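Local coordinates for protein thermophilic dibenzothiophene desulfurization enzyme C (Paenibacillus sp. A11-2, PDB 5XDC) that probably catalyses the flavin-dependent oxidation of dibenzothiophene with FMNH2 and oxygen, giving first the sulfoxide and then the sulfone, at residues B[185-190]-B[225-230]; B[127-132]-B[169-174]; B[69-74]-B[316-321]. One frame throughout, in Å; residues are numbered along the deposited sequence. Where two conformers were deposited one is given.

Contact 1: B[185-190]-B[225-230]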
ATOM      1  N   VAL B 185      -9.224  38.026 -18.588  0.63 17.98           N
ATOM      2  CA  VAL B 185      -8.462  38.410 -19.765  0.63 20.35           C
ATOM      3  C   VAL B 185      -7.073  37.816 -19.645  0.63 21.24           C
ATOM      4  O   VAL B 185      -6.504  37.692 -18.550  0.63 18.99           O
ATOM      5  CB  VAL B 185      -8.373  39.936 -19.973  0.63 19.52           C
ATOM      6  CG1 VAL B 185      -9.741  40.502 -20.302  0.63 28.52           C
ATOM      7  CG2 VAL B 185      -7.780  40.604 -18.761  0.63 21.12           C
ATOM      8  N   ALA B 186      -6.531  37.447 -20.796  1.00 15.58           N
ATOM      9  CA  ALA B 186      -5.208  36.874 -20.913  1.00 15.59           C
ATOM     10  C   ALA B 186      -4.442  37.662 -21.957  1.00 15.14           C
ATOM     11  O   ALA B 186      -5.027  38.173 -22.914  1.00 16.63           O
ATOM     12  CB  ALA B 186      -5.258  35.385 -21.302  1.00 19.49           C
ATOM     13  N   ALA B 187      -3.133  37.744 -21.771  1.00 15.52           N
ATOM     14  CA  ALA B 187      -2.289  38.491 -22.693  1.00 16.38           C
ATOM     15  C   ALA B 187      -0.877  37.940 -22.632  1.00 16.09           C
ATOM     16  O   ALA B 187      -0.486  37.267 -21.672  1.00 17.01           O
ATOM     17  CB  ALA B 187      -2.289  39.991 -22.375  1.00 15.44           C
ATOM     18  N   LEU B 188      -0.104  38.245 -23.672  1.00 12.93           N
ATOM     19  CA  LEU B 188       1.302  37.865 -23.751  1.00 13.46           C
ATOM     20  C   LEU B 188       2.104  39.153 -23.887  1.00 17.93           C
ATOM     21  O   LEU B 188       1.992  39.842 -24.913  1.00 16.68           O
ATOM     22  CB  LEU B 188       1.557  36.930 -24.937  1.00 14.91           C
ATOM     23  CG  LEU B 188       2.950  36.319 -24.991  1.00 14.62           C
ATOM     24  CD1 LEU B 188       3.126  35.264 -23.934  1.00 13.65           C
ATOM     25  CD2 LEU B 188       3.231  35.704 -26.342  1.00 16.85           C
ATOM     26  N   ILE B 189       2.887  39.491 -22.860  1.00 14.91           N
ATOM     27  CA  ILE B 189       3.506  40.816 -22.790  1.00 15.23           C
ATOM     28  C   ILE B 189       4.985  40.678 -22.460  1.00 16.84           C
ATOM     29  O   ILE B 189       5.424  39.680 -21.857  1.00 15.64           O
ATOM     30  CB  ILE B 189       2.795  41.728 -21.759  1.00 13.60           C
ATOM     31  CG1 ILE B 189       2.972  41.208 -20.325  1.00 15.98           C
ATOM     32  CG2 ILE B 189       1.344  41.872 -22.111  1.00 15.89           C
ATOM     33  CD1 ILE B 189       2.574  42.215 -19.263  1.00 16.02           C
ATOM     34  N   PRO B 190       5.790  41.674 -22.836  1.00 17.38           N
ATOM     35  CA  PRO B 190       7.196  41.690 -22.408  1.00 16.62           C
ATOM     36  C   PRO B 190       7.306  41.760 -20.893  1.00 18.21           C
ATOM     37  O   PRO B 190       6.511  42.421 -20.225  1.00 18.63           O
ATOM     38  CB  PRO B 190       7.759  42.959 -23.070  1.00 19.74           C
ATOM     39  CG  PRO B 190       6.792  43.341 -24.112  1.00 23.41           C
ATOM     40  CD  PRO B 190       5.456  42.845 -23.670  1.00 18.15           C
ATOM     41  N   ASP B 225      -3.206  44.413 -29.242  1.00 14.38           N
ATOM     42  CA  ASP B 225      -2.615  43.367 -30.066  1.00 14.26           C
ATOM     43  C   ASP B 225      -1.930  42.301 -29.223  1.00 21.27           C
ATOM     44  O   ASP B 225      -1.430  41.319 -29.785  1.00 18.23           O
ATOM     45  CB  ASP B 225      -1.633  43.959 -31.091  1.00 20.56           C
ATOM     46  CG  ASP B 225      -0.495  44.740 -30.459  1.00 22.44           C
ATOM     47  OD1 ASP B 225      -0.720  45.401 -29.430  1.00 20.81           O
ATOM     48  OD2 ASP B 225       0.627  44.708 -31.010  1.00 21.90           O
ATOM     49  N   GLU B 226      -1.918  42.461 -27.896  1.00 18.46           N
ATOM     50  CA  GLU B 226      -1.328  41.478 -26.992  1.00 16.97           C
ATOM     51  C   GLU B 226      -2.374  40.615 -26.299  1.00 14.38           C
ATOM     52  O   GLU B 226      -2.015  39.612 -25.670  1.00 15.92           O
ATOM     53  CB  GLU B 226      -0.462  42.201 -25.944  1.00 14.42           C
ATOM     54  CG  GLU B 226       0.682  42.982 -26.572  1.00 12.83           C
ATOM     55  CD  GLU B 226       1.425  43.904 -25.604  1.00 17.40           C
ATOM     56  OE1 GLU B 226       0.794  44.431 -24.657  1.00 16.28           O
ATOM     57  OE2 GLU B 226       2.645  44.097 -25.818  1.00 19.96           O
ATOM     58  N   LEU B 227      -3.643  40.994 -26.379  1.00 16.36           N
ATOM     59  CA  LEU B 227      -4.719  40.241 -25.760  1.00 16.79           C
ATOM     60  C   LEU B 227      -4.971  38.929 -26.490  1.00 21.08           C
ATOM     61  O   LEU B 227      -4.910  38.847 -27.724  1.00 18.09           O
ATOM     62  CB  LEU B 227      -5.986  41.083 -25.739  1.00 18.63           C
ATOM     63  CG  LEU B 227      -5.823  42.375 -24.944  1.00 20.04           C
ATOM     64  CD1 LEU B 227      -6.974  43.306 -25.233  1.00 25.64           C
ATOM     65  CD2 LEU B 227      -5.756  42.069 -23.481  1.00 22.85           C
ATOM     66  N   LEU B 228      -5.248  37.892 -25.708  1.00 16.04           N
ATOM     67  CA  LEU B 228      -5.509  36.553 -26.221  1.00 16.66           C
ATOM     68  C   LEU B 228      -7.007  36.318 -26.128  1.00 19.63           C
ATOM     69  O   LEU B 228      -7.546  36.066 -25.043  1.00 19.01           O
ATOM     70  CB  LEU B 228      -4.720  35.516 -25.435  1.00 15.27           C
ATOM     71  CG  LEU B 228      -3.212  35.678 -25.547  1.00 15.70           C
ATOM     72  CD1 LEU B 228      -2.504  34.840 -24.487  1.00 20.19           C
ATOM     73  CD2 LEU B 228      -2.756  35.314 -26.948  1.00 15.79           C
ATOM     74  N   GLY B 229      -7.683  36.422 -27.269  1.00 16.65           N
ATOM     75  CA  GLY B 229      -9.124  36.325 -27.294  1.00 21.20           C
ATOM     76  C   GLY B 229      -9.778  37.526 -26.641  1.00 18.42           C
ATOM     77  O   GLY B 229      -9.156  38.563 -26.376  1.00 21.50           O
ATOM     78  N   THR B 230     -11.053  37.369 -26.380  1.00 20.93           N
ATOM     79  CA  THR B 230     -11.865  38.392 -25.767  1.00 20.97           C
ATOM     80  C   THR B 230     -12.039  38.099 -24.289  1.00 21.28           C
ATOM     81  O   THR B 230     -11.798  36.974 -23.839  1.00 20.34           O
ATOM     82  CB  THR B 230     -13.229  38.455 -26.454  1.00 22.14           C
ATOM     83  OG1 THR B 230     -13.915  37.212 -26.275  1.00 26.86           O
ATOM     84  CG2 THR B 230     -13.055  38.706 -27.942  1.00 29.26           C
TER
HETATM   85  O   HOH W   1      -8.519  37.845 -23.063  1.00 22.93           O
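In the beta-sheet domain characteristic of the acyl-CoA dehydrogenase fold, segment 185-190, on strand 184-190, receives an isolated beta bridge from 225-230, part of the loop that follows strand 220-222. The backbones run roughly opposite ways at the bridge, and Ala187 faces Leu227 with CA atoms 4.3 Å apart. Two bonds flank this pair. Leu228 N donates to Ala186 O at 2.8 Å and 169°, from above the carbonyl plane. Leu188 N donates to Glu226 O at 3.1 Å, within the plane. Glu226 then lays its side chain along the strand. Glu226 CB sits 3.6 Å from Leu188 O; CG, anti to its own carbonyl carbon (chi1 -61°), stays beside that same oxygen, and the chain is extended beyond it. Glu226 CD reaches Ile189 CG2, which lies 3.7 Å from Glu226 OE1, while Glu226 OE2 comes within 3.8 Å of Pro190 CD. These tip contacts are only van der Waals; the carboxylate is fixed by Arg193, which forms a salt bridge with OE2, and by Tyr223 N, which donates to OE1. Leu228 turns the other way, laying its isobutyl group over the backbone of Ala186 and Ala187 and reaching Tyr100 and Phe104 of helix 85-104. Past the bridge the backbones are joined by a water that accepts from Ala186 N at 3.0 Å and donates to Leu228 O at 2.8 Å.

Contact 2: B[127-132]-B[169-174]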
ATOM      1  N   ALA B 127       2.391  34.193 -15.452  1.00 14.59           N
ATOM      2  CA  ALA B 127       1.991  35.097 -14.369  1.00 13.49           C
ATOM      3  C   ALA B 127       0.526  35.498 -14.442  1.00 16.18           C
ATOM      4  O   ALA B 127       0.226  36.645 -14.742  1.00 19.77           O
ATOM      5  CB  ALA B 127       2.851  36.330 -14.392  1.00 20.16           C
ATOM      6  N   SER B 128      -0.407  34.604 -14.152  1.00 20.35           N
ATOM      7  CA  SER B 128      -0.172  33.234 -13.744  1.00 19.77           C
ATOM      8  C   SER B 128      -1.456  32.486 -14.050  1.00 18.70           C
ATOM      9  O   SER B 128      -2.542  33.036 -13.864  1.00 23.46           O
ATOM     10  CB  SER B 128       0.156  33.135 -12.253  1.00 37.87           C
ATOM     11  OG  SER B 128       0.021  31.796 -11.798  1.00 26.17           O
ATOM     12  N   SER B 129      -1.354  31.246 -14.523  1.00 24.09           N
ATOM     13  CA  SER B 129      -2.545  30.443 -14.767  1.00 25.10           C
ATOM     14  C   SER B 129      -2.862  29.530 -13.597  1.00 28.10           C
ATOM     15  O   SER B 129      -3.730  28.658 -13.717  1.00 27.22           O
ATOM     16  CB  SER B 129      -2.393  29.628 -16.056  1.00 23.51           C
ATOM     17  OG  SER B 129      -1.175  28.933 -16.122  1.00 24.02           O
ATOM     18  N   GLU B 130      -2.195  29.735 -12.464  1.00 30.28           N
ATOM     19  CA  GLU B 130      -2.344  28.912 -11.264  1.00 44.81           C
ATOM     20  C   GLU B 130      -2.888  29.791 -10.146  1.00 41.23           C
ATOM     21  O   GLU B 130      -2.146  30.242  -9.272  1.00 57.78           O
ATOM     22  CB  GLU B 130      -0.998  28.284 -10.913  1.00 37.82           C
ATOM     23  CG  GLU B 130      -0.627  27.239 -11.938  1.00 27.10           C
ATOM     24  CD  GLU B 130       0.809  26.793 -11.896  1.00 30.26           C
ATOM     25  OE1 GLU B 130       1.583  27.229 -11.011  1.00 54.91           O
ATOM     26  OE2 GLU B 130       1.163  25.981 -12.768  1.00 41.09           O
ATOM     27  N   ASN B 131      -4.198  30.032 -10.179  1.00 53.83           N
ATOM     28  CA  ASN B 131      -4.826  30.939  -9.224  1.00 62.40           C
ATOM     29  C   ASN B 131      -5.326  30.224  -7.971  1.00 65.83           C
ATOM     30  O   ASN B 131      -5.026  30.649  -6.850  1.00 73.15           O
ATOM     31  CB  ASN B 131      -5.978  31.688  -9.899  1.00 58.70           C
ATOM     32  CG  ASN B 131      -5.513  32.941 -10.620  1.00 70.29           C
ATOM     33  OD1 ASN B 131      -5.456  34.023 -10.029  1.00 66.61           O
ATOM     34  ND2 ASN B 131      -5.168  32.801 -11.899  1.00 56.47           N
ATOM     35  N   ASN B 132      -6.089  29.144  -8.139  1.00 65.71           N
ATOM     36  CA  ASN B 132      -6.681  28.419  -7.015  1.00 74.71           C
ATOM     37  C   ASN B 132      -7.649  29.328  -6.253  1.00 80.75           C
ATOM     38  O   ASN B 132      -7.530  29.542  -5.043  1.00 61.06           O
ATOM     39  CB  ASN B 132      -5.600  27.858  -6.082  1.00 60.60           C
ATOM     40  CG  ASN B 132      -6.178  26.966  -4.986  1.00 83.78           C
ATOM     41  OD1 ASN B 132      -7.292  26.454  -5.112  1.00 79.21           O
ATOM     42  ND2 ASN B 132      -5.422  26.783  -3.906  1.00 66.45           N
ATOM     43  N   LEU B 169       2.921  35.169 -19.981  1.00 13.31           N
ATOM     44  CA  LEU B 169       1.503  34.917 -20.146  1.00 13.14           C
ATOM     45  C   LEU B 169       0.786  35.379 -18.885  1.00 14.15           C
ATOM     46  O   LEU B 169       0.960  34.789 -17.813  1.00 14.12           O
ATOM     47  CB  LEU B 169       1.277  33.430 -20.416  1.00 15.47           C
ATOM     48  CG  LEU B 169      -0.166  32.979 -20.588  1.00 16.08           C
ATOM     49  CD1 LEU B 169      -0.819  33.658 -21.817  1.00 16.86           C
ATOM     50  CD2 LEU B 169      -0.249  31.447 -20.698  1.00 16.54           C
ATOM     51  N   VAL B 170      -0.026  36.425 -19.002  1.00 13.10           N
ATOM     52  CA  VAL B 170      -0.607  37.108 -17.847  1.00 13.51           C
ATOM     53  C   VAL B 170      -2.115  36.913 -17.866  1.00 16.00           C
ATOM     54  O   VAL B 170      -2.740  36.901 -18.935  1.00 15.77           O
ATOM     55  CB  VAL B 170      -0.233  38.609 -17.845  1.00 16.30           C
ATOM     56  CG1 VAL B 170      -0.904  39.327 -16.707  1.00 31.13           C
ATOM     57  CG2 VAL B 170       1.267  38.790 -17.755  1.00 16.01           C
ATOM     58  N   PHE B 171      -2.698  36.742 -16.675  1.00 13.89           N
ATOM     59  CA  PHE B 171      -4.136  36.609 -16.491  1.00 13.74           C
ATOM     60  C   PHE B 171      -4.626  37.638 -15.487  1.00 14.42           C
ATOM     61  O   PHE B 171      -3.970  37.879 -14.469  1.00 17.72           O
ATOM     62  CB  PHE B 171      -4.494  35.214 -15.995  1.00 19.75           C
ATOM     63  CG  PHE B 171      -4.234  34.132 -16.999  1.00 14.70           C
ATOM     64  CD1 PHE B 171      -2.977  33.586 -17.134  1.00 17.56           C
ATOM     65  CD2 PHE B 171      -5.254  33.652 -17.791  1.00 18.88           C
ATOM     66  CE1 PHE B 171      -2.735  32.587 -18.063  1.00 19.68           C
ATOM     67  CE2 PHE B 171      -5.005  32.651 -18.723  1.00 16.77           C
ATOM     68  CZ  PHE B 171      -3.751  32.121 -18.842  1.00 16.72           C
ATOM     69  N   ALA B 172      -5.792  38.221 -15.764  1.00 17.53           N
ATOM     70  CA  ALA B 172      -6.398  39.204 -14.873  1.00 20.67           C
ATOM     71  C   ALA B 172      -7.907  39.143 -15.028  1.00 17.23           C
ATOM     72  O   ALA B 172      -8.429  38.571 -15.989  1.00 21.03           O
ATOM     73  CB  ALA B 172      -5.885  40.620 -15.162  1.00 18.77           C
ATOM     74  N   VAL B 173      -8.618  39.730 -14.062  1.00 19.32           N
ATOM     75  CA  VAL B 173     -10.078  39.786 -14.085  1.00 15.86           C
ATOM     76  C   VAL B 173     -10.512  41.224 -14.316  1.00 18.57           C
ATOM     77  O   VAL B 173     -10.002  42.145 -13.667  1.00 22.67           O
ATOM     78  CB  VAL B 173     -10.704  39.248 -12.789  1.00 26.49           C
ATOM     79  CG1 VAL B 173     -10.562  37.749 -12.750  1.00 31.85           C
ATOM     80  CG2 VAL B 173     -10.058  39.898 -11.570  1.00 27.43           C
ATOM     81  N   THR B 174     -11.476  41.410 -15.208  1.00 20.62           N
ATOM     82  CA  THR B 174     -11.923  42.754 -15.523  1.00 22.99           C
ATOM     83  C   THR B 174     -12.560  43.411 -14.307  1.00 24.89           C
ATOM     84  O   THR B 174     -13.245  42.764 -13.508  1.00 24.53           O
ATOM     85  CB  THR B 174     -12.919  42.749 -16.685  1.00 22.19           C
ATOM     86  OG1 THR B 174     -14.065  41.955 -16.351  1.00 24.13           O
ATOM     87  CG2 THR B 174     -12.272  42.238 -17.966  1.00 22.71           C
TER
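Backbone bonding comes first in this contact, where the flavin-binding loop 127-132 leaves the central sheet beside strand 169-174. Ala127 N donates to Leu169 O at 2.8 Å and 160°, approaching from above the carbonyl plane. The other end of the same residue, Ala127 O, receives a CH-O contact from Val170 CA at 3.2 Å, with an angle of 154° at the hydrogen, and both methyls of Val170 gather round the same oxygen, CG1 at 3.5 Å. The peptide between Ala127 and Ser128 is cis, and from there the loop swings away from the strand. Contacts to an aromatic ring centre on Phe171, whose CG is anti to its carbonyl carbon (chi1 -67°), so that the ring lies beside the departing loop. Ser128 O approaches ring atom CD1 of Phe171 to 3.3 Å, and Ser129 CB packs 3.6 Å from CE1, both obliquely. Tyr100 meets this ring edge-to-face. Polar bonds inside the loop shape the rest: Ser128 OG accepts from Glu130 N at 3.1 Å, an ST turn, and bonds to Phe158 O, while Asn126 OD1 takes up Ser129 N. Glu130 touches the bound indole and bonds through OE2 to Tyr93 OH. Buried Ser128 N has no partner in the model. Ser128 and Ser129 bind FMN in another structure of the protein, though this chain holds no flavin; the chemistry is consistent with strand and phenyl ring holding the start of a loop that carries these two serines and indole-contacting Glu130.

Contact 3: B[69-74]-B[316-321]. With SO4 (sulfate ion), chain K.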
ATOM      1  N   SER B  69       6.126  17.251 -32.656  1.00 17.80           N
ATOM      2  CA  SER B  69       4.856  16.827 -32.100  1.00 17.30           C
ATOM      3  C   SER B  69       4.896  16.827 -30.575  1.00 12.60           C
ATOM      4  O   SER B  69       5.964  16.830 -29.958  1.00 16.62           O
ATOM      5  CB  SER B  69       4.513  15.418 -32.583  1.00 19.13           C
ATOM      6  OG  SER B  69       5.454  14.507 -32.023  1.00 21.76           O
ATOM      7  N   TRP B  70       3.709  16.777 -29.989  1.00 16.58           N
ATOM      8  CA  TRP B  70       3.609  16.676 -28.533  1.00 17.49           C
ATOM      9  C   TRP B  70       4.295  15.433 -27.974  1.00 16.16           C
ATOM     10  O   TRP B  70       4.985  15.554 -26.944  1.00 15.82           O
ATOM     11  CB  TRP B  70       2.136  16.744 -28.127  1.00 15.45           C
ATOM     12  CG  TRP B  70       1.616  18.135 -28.029  1.00 15.95           C
ATOM     13  CD1 TRP B  70       0.747  18.757 -28.880  1.00 17.11           C
ATOM     14  CD2 TRP B  70       1.930  19.090 -27.007  1.00 15.46           C
ATOM     15  NE1 TRP B  70       0.495  20.033 -28.445  1.00 17.32           N
ATOM     16  CE2 TRP B  70       1.219  20.268 -27.305  1.00 18.03           C
ATOM     17  CE3 TRP B  70       2.751  19.062 -25.878  1.00 16.81           C
ATOM     18  CZ2 TRP B  70       1.285  21.400 -26.504  1.00 15.68           C
ATOM     19  CZ3 TRP B  70       2.822  20.195 -25.081  1.00 14.24           C
ATOM     20  CH2 TRP B  70       2.106  21.350 -25.406  1.00 12.26           C
ATOM     21  N   PRO B  71       4.191  14.243 -28.580  1.00 17.47           N
ATOM     22  CA  PRO B  71       5.001  13.114 -28.082  1.00 17.91           C
ATOM     23  C   PRO B  71       6.482  13.436 -27.909  1.00 20.14           C
ATOM     24  O   PRO B  71       7.085  13.071 -26.893  1.00 17.78           O
ATOM     25  CB  PRO B  71       4.749  12.033 -29.150  1.00 18.20           C
ATOM     26  CG  PRO B  71       3.345  12.283 -29.565  1.00 19.60           C
ATOM     27  CD  PRO B  71       3.201  13.800 -29.575  1.00 19.41           C
ATOM     28  N   THR B  72       7.090  14.130 -28.875  1.00 16.92           N
ATOM     29  CA  THR B  72       8.485  14.530 -28.750  1.00 13.96           C
ATOM     30  C   THR B  72       8.686  15.515 -27.600  1.00 13.66           C
ATOM     31  O   THR B  72       9.649  15.399 -26.831  1.00 17.36           O
ATOM     32  CB  THR B  72       8.958  15.143 -30.071  1.00 18.81           C
ATOM     33  OG1 THR B  72       8.874  14.134 -31.088  1.00 20.68           O
ATOM     34  CG2 THR B  72      10.383  15.629 -29.966  1.00 19.03           C
ATOM     35  N   VAL B  73       7.816  16.519 -27.506  1.00 15.36           N
ATOM     36  CA  VAL B  73       7.891  17.490 -26.416  1.00 14.95           C
ATOM     37  C   VAL B  73       7.829  16.780 -25.065  1.00 12.29           C
ATOM     38  O   VAL B  73       8.660  17.016 -24.183  1.00 13.69           O
ATOM     39  CB  VAL B  73       6.761  18.523 -26.551  1.00 16.95           C
ATOM     40  CG1 VAL B  73       6.718  19.432 -25.331  1.00 14.75           C
ATOM     41  CG2 VAL B  73       6.927  19.350 -27.836  1.00 18.05           C
ATOM     42  N   TYR B  74       6.834  15.918 -24.886  1.00 14.98           N
ATOM     43  CA  TYR B  74       6.671  15.234 -23.605  1.00 12.25           C
ATOM     44  C   TYR B  74       7.896  14.390 -23.260  1.00 13.27           C
ATOM     45  O   TYR B  74       8.338  14.368 -22.103  1.00 15.04           O
ATOM     46  CB  TYR B  74       5.402  14.381 -23.631  1.00 13.57           C
ATOM     47  CG  TYR B  74       4.111  15.160 -23.519  1.00 12.69           C
ATOM     48  CD1 TYR B  74       3.848  15.952 -22.401  1.00 14.10           C
ATOM     49  CD2 TYR B  74       3.137  15.098 -24.515  1.00 12.86           C
ATOM     50  CE1 TYR B  74       2.665  16.666 -22.281  1.00 13.06           C
ATOM     51  CE2 TYR B  74       1.943  15.785 -24.399  1.00 11.91           C
ATOM     52  CZ  TYR B  74       1.707  16.573 -23.281  1.00 11.75           C
ATOM     53  OH  TYR B  74       0.534  17.263 -23.171  1.00 13.54           O
ATOM     54  N   VAL B 316      -1.227   8.400 -24.193  1.00 18.49           N
ATOM     55  CA  VAL B 316      -2.019   9.608 -23.994  1.00 16.64           C
ATOM     56  C   VAL B 316      -1.411  10.761 -24.784  1.00 15.30           C
ATOM     57  O   VAL B 316      -2.134  11.611 -25.323  1.00 19.41           O
ATOM     58  CB  VAL B 316      -2.141   9.938 -22.493  1.00 19.11           C
ATOM     59  CG1 VAL B 316      -3.060  11.097 -22.276  1.00 16.77           C
ATOM     60  CG2 VAL B 316      -2.681   8.728 -21.731  1.00 23.07           C
ATOM     61  N   ALA B 317      -0.077  10.792 -24.886  1.00 16.23           N
ATOM     62  CA  ALA B 317       0.597  11.858 -25.619  1.00 17.23           C
ATOM     63  C   ALA B 317       0.235  11.821 -27.106  1.00 20.63           C
ATOM     64  O   ALA B 317       0.031  12.868 -27.731  1.00 18.14           O
ATOM     65  CB  ALA B 317       2.105  11.743 -25.416  1.00 18.77           C
ATOM     66  N   LEU B 318       0.129  10.622 -27.684  1.00 21.95           N
ATOM     67  CA  LEU B 318      -0.313  10.506 -29.074  1.00 23.05           C
ATOM     68  C   LEU B 318      -1.719  11.063 -29.260  1.00 22.57           C
ATOM     69  O   LEU B 318      -2.020  11.692 -30.285  1.00 21.36           O
ATOM     70  CB  LEU B 318      -0.245   9.041 -29.510  1.00 21.07           C
ATOM     71  CG  LEU B 318       1.159   8.485 -29.717  1.00 26.83           C
ATOM     72  CD1 LEU B 318       1.102   6.968 -29.856  1.00 34.55           C
ATOM     73  CD2 LEU B 318       1.804   9.115 -30.934  1.00 29.73           C
ATOM     74  N   ARG B 319      -2.588  10.867 -28.273  1.00 19.56           N
ATOM     75  CA  ARG B 319      -3.940  11.393 -28.365  1.00 18.86           C
ATOM     76  C   ARG B 319      -3.955  12.914 -28.245  1.00 23.26           C
ATOM     77  O   ARG B 319      -4.734  13.587 -28.927  1.00 20.39           O
ATOM     78  CB  ARG B 319      -4.812  10.752 -27.289  1.00 20.38           C
ATOM     79  CG  ARG B 319      -6.252  11.171 -27.334  1.00 20.58           C
ATOM     80  CD  ARG B 319      -6.893  10.916 -28.709  1.00 22.00           C
ATOM     81  NE  ARG B 319      -8.327  11.156 -28.651  1.00 21.90           N
ATOM     82  CZ  ARG B 319      -9.153  11.053 -29.687  1.00 29.19           C
ATOM     83  NH1 ARG B 319      -8.690  10.710 -30.873  1.00 22.64           N
ATOM     84  NH2 ARG B 319     -10.447  11.286 -29.529  1.00 25.59           N
ATOM     85  N   VAL B 320      -3.111  13.479 -27.382  1.00 19.71           N
ATOM     86  CA  VAL B 320      -2.968  14.936 -27.344  1.00 15.53           C
ATOM     87  C   VAL B 320      -2.663  15.465 -28.744  1.00 16.47           C
ATOM     88  O   VAL B 320      -3.259  16.448 -29.206  1.00 20.16           O
ATOM     89  CB  VAL B 320      -1.868  15.348 -26.351  1.00 18.02           C
ATOM     90  CG1 VAL B 320      -1.513  16.828 -26.539  1.00 18.02           C
ATOM     91  CG2 VAL B 320      -2.302  15.061 -24.915  1.00 17.13           C
ATOM     92  N   GLN B 321      -1.694  14.842 -29.415  1.00 18.45           N
ATOM     93  CA  GLN B 321      -1.294  15.307 -30.742  1.00 18.59           C
ATOM     94  C   GLN B 321      -2.453  15.199 -31.723  1.00 23.30           C
ATOM     95  O   GLN B 321      -2.688  16.118 -32.521  1.00 21.75           O
ATOM     96  CB  GLN B 321      -0.088  14.518 -31.240  1.00 22.08           C
ATOM     97  CG  GLN B 321       0.417  14.953 -32.615  1.00 23.54           C
ATOM     98  CD  GLN B 321       0.941  16.378 -32.610  1.00 24.68           C
ATOM     99  OE1 GLN B 321       1.427  16.869 -31.590  1.00 21.63           O
ATOM    100  NE2 GLN B 321       0.848  17.049 -33.750  1.00 22.52           N
TER
HETATM  101  S   SO4 K 502     -12.118  10.532 -32.924  1.00 39.66           S
HETATM  102  O1  SO4 K 502     -12.626   9.213 -33.300  1.00 44.28           O
HETATM  103  O2  SO4 K 502     -10.656  10.518 -32.986  1.00 35.16           O
HETATM  104  O3  SO4 K 502     -12.626  11.540 -33.858  1.00 49.17           O
HETATM  105  O4  SO4 K 502     -12.618  10.840 -31.585  1.00 35.36           O
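Segments 70-74 and 316-321, of helices 70-83 and 293-324, have axes 8.7 Å apart at closest approach and N-to-C directions 134° apart, joining the N-terminal and C-terminal helical domains of the acyl-CoA dehydrogenase fold. The hollow is made by Ala317, whose small side chain lets the other helix's first turn come close: Tyr74 CD2 rests 3.6 Å from Ala317 CB, and the Pro71 ring settles beside it. Leu318 CD2 flanks that ring 3.8 Å from Pro71 CG, and Gln321 CB lies 3.8 Å from Pro71 CD. Val320, about one turn on from Ala317, supplies a bump. Its CG1, anti to the backbone N, lies over the five-membered ring of Trp70 in a CH-pi contact, 3.9 Å from the centroid and 20° off the normal, while also meeting the Tyr74 ring edge. Trp70 also meets Trp324, later on Val320's helix, edge-to-face; Tyr74 stacks on His257 and bonds through OH to Ile250 O, both on helix 247-276. Gln321, bent at chi2, brings OE1 to Trp70 N, which donates at 2.8 Å and a nearly straight 178° from above the amide carbonyl plane. An alanine here would remove this acceptor and would probably loosen the grip on that turn. Arg319, directed away, grips a sulfate, probably from the crystallisation liquor, with NH1 on O2 and NH2 on O4; Arg326 and Gln333 bond to it too. Because Gln321 NE2 is hydrogen-bonded to Glu325 OE2, the amide is held at both ends and likely polarised, which would strengthen OE1 as acceptor for the N-H of Trp70, first residue after Ser69 at the N-cap.

Overall arrangement
From the N terminus, the chain first enters contact 3 at 69-74, the start of a helix in the N-terminal domain. It then passes into the beta domain, where 127-132 meets 169-174 and contact 2 closes a loop without helix. Contact 1 opens next at 185-190 and closes at 225-230, so contacts 2 and 1 follow in series. Only with 316-321 in the C-terminal helices does contact 3 close, enclosing both without crossing either. Contacts 1 and 2 adjoin, their centres 11 Å apart, because strands 167-174 and 184-190 are sheet neighbours. Contact 3, centred 26 Å from each, instead ties helix to helix.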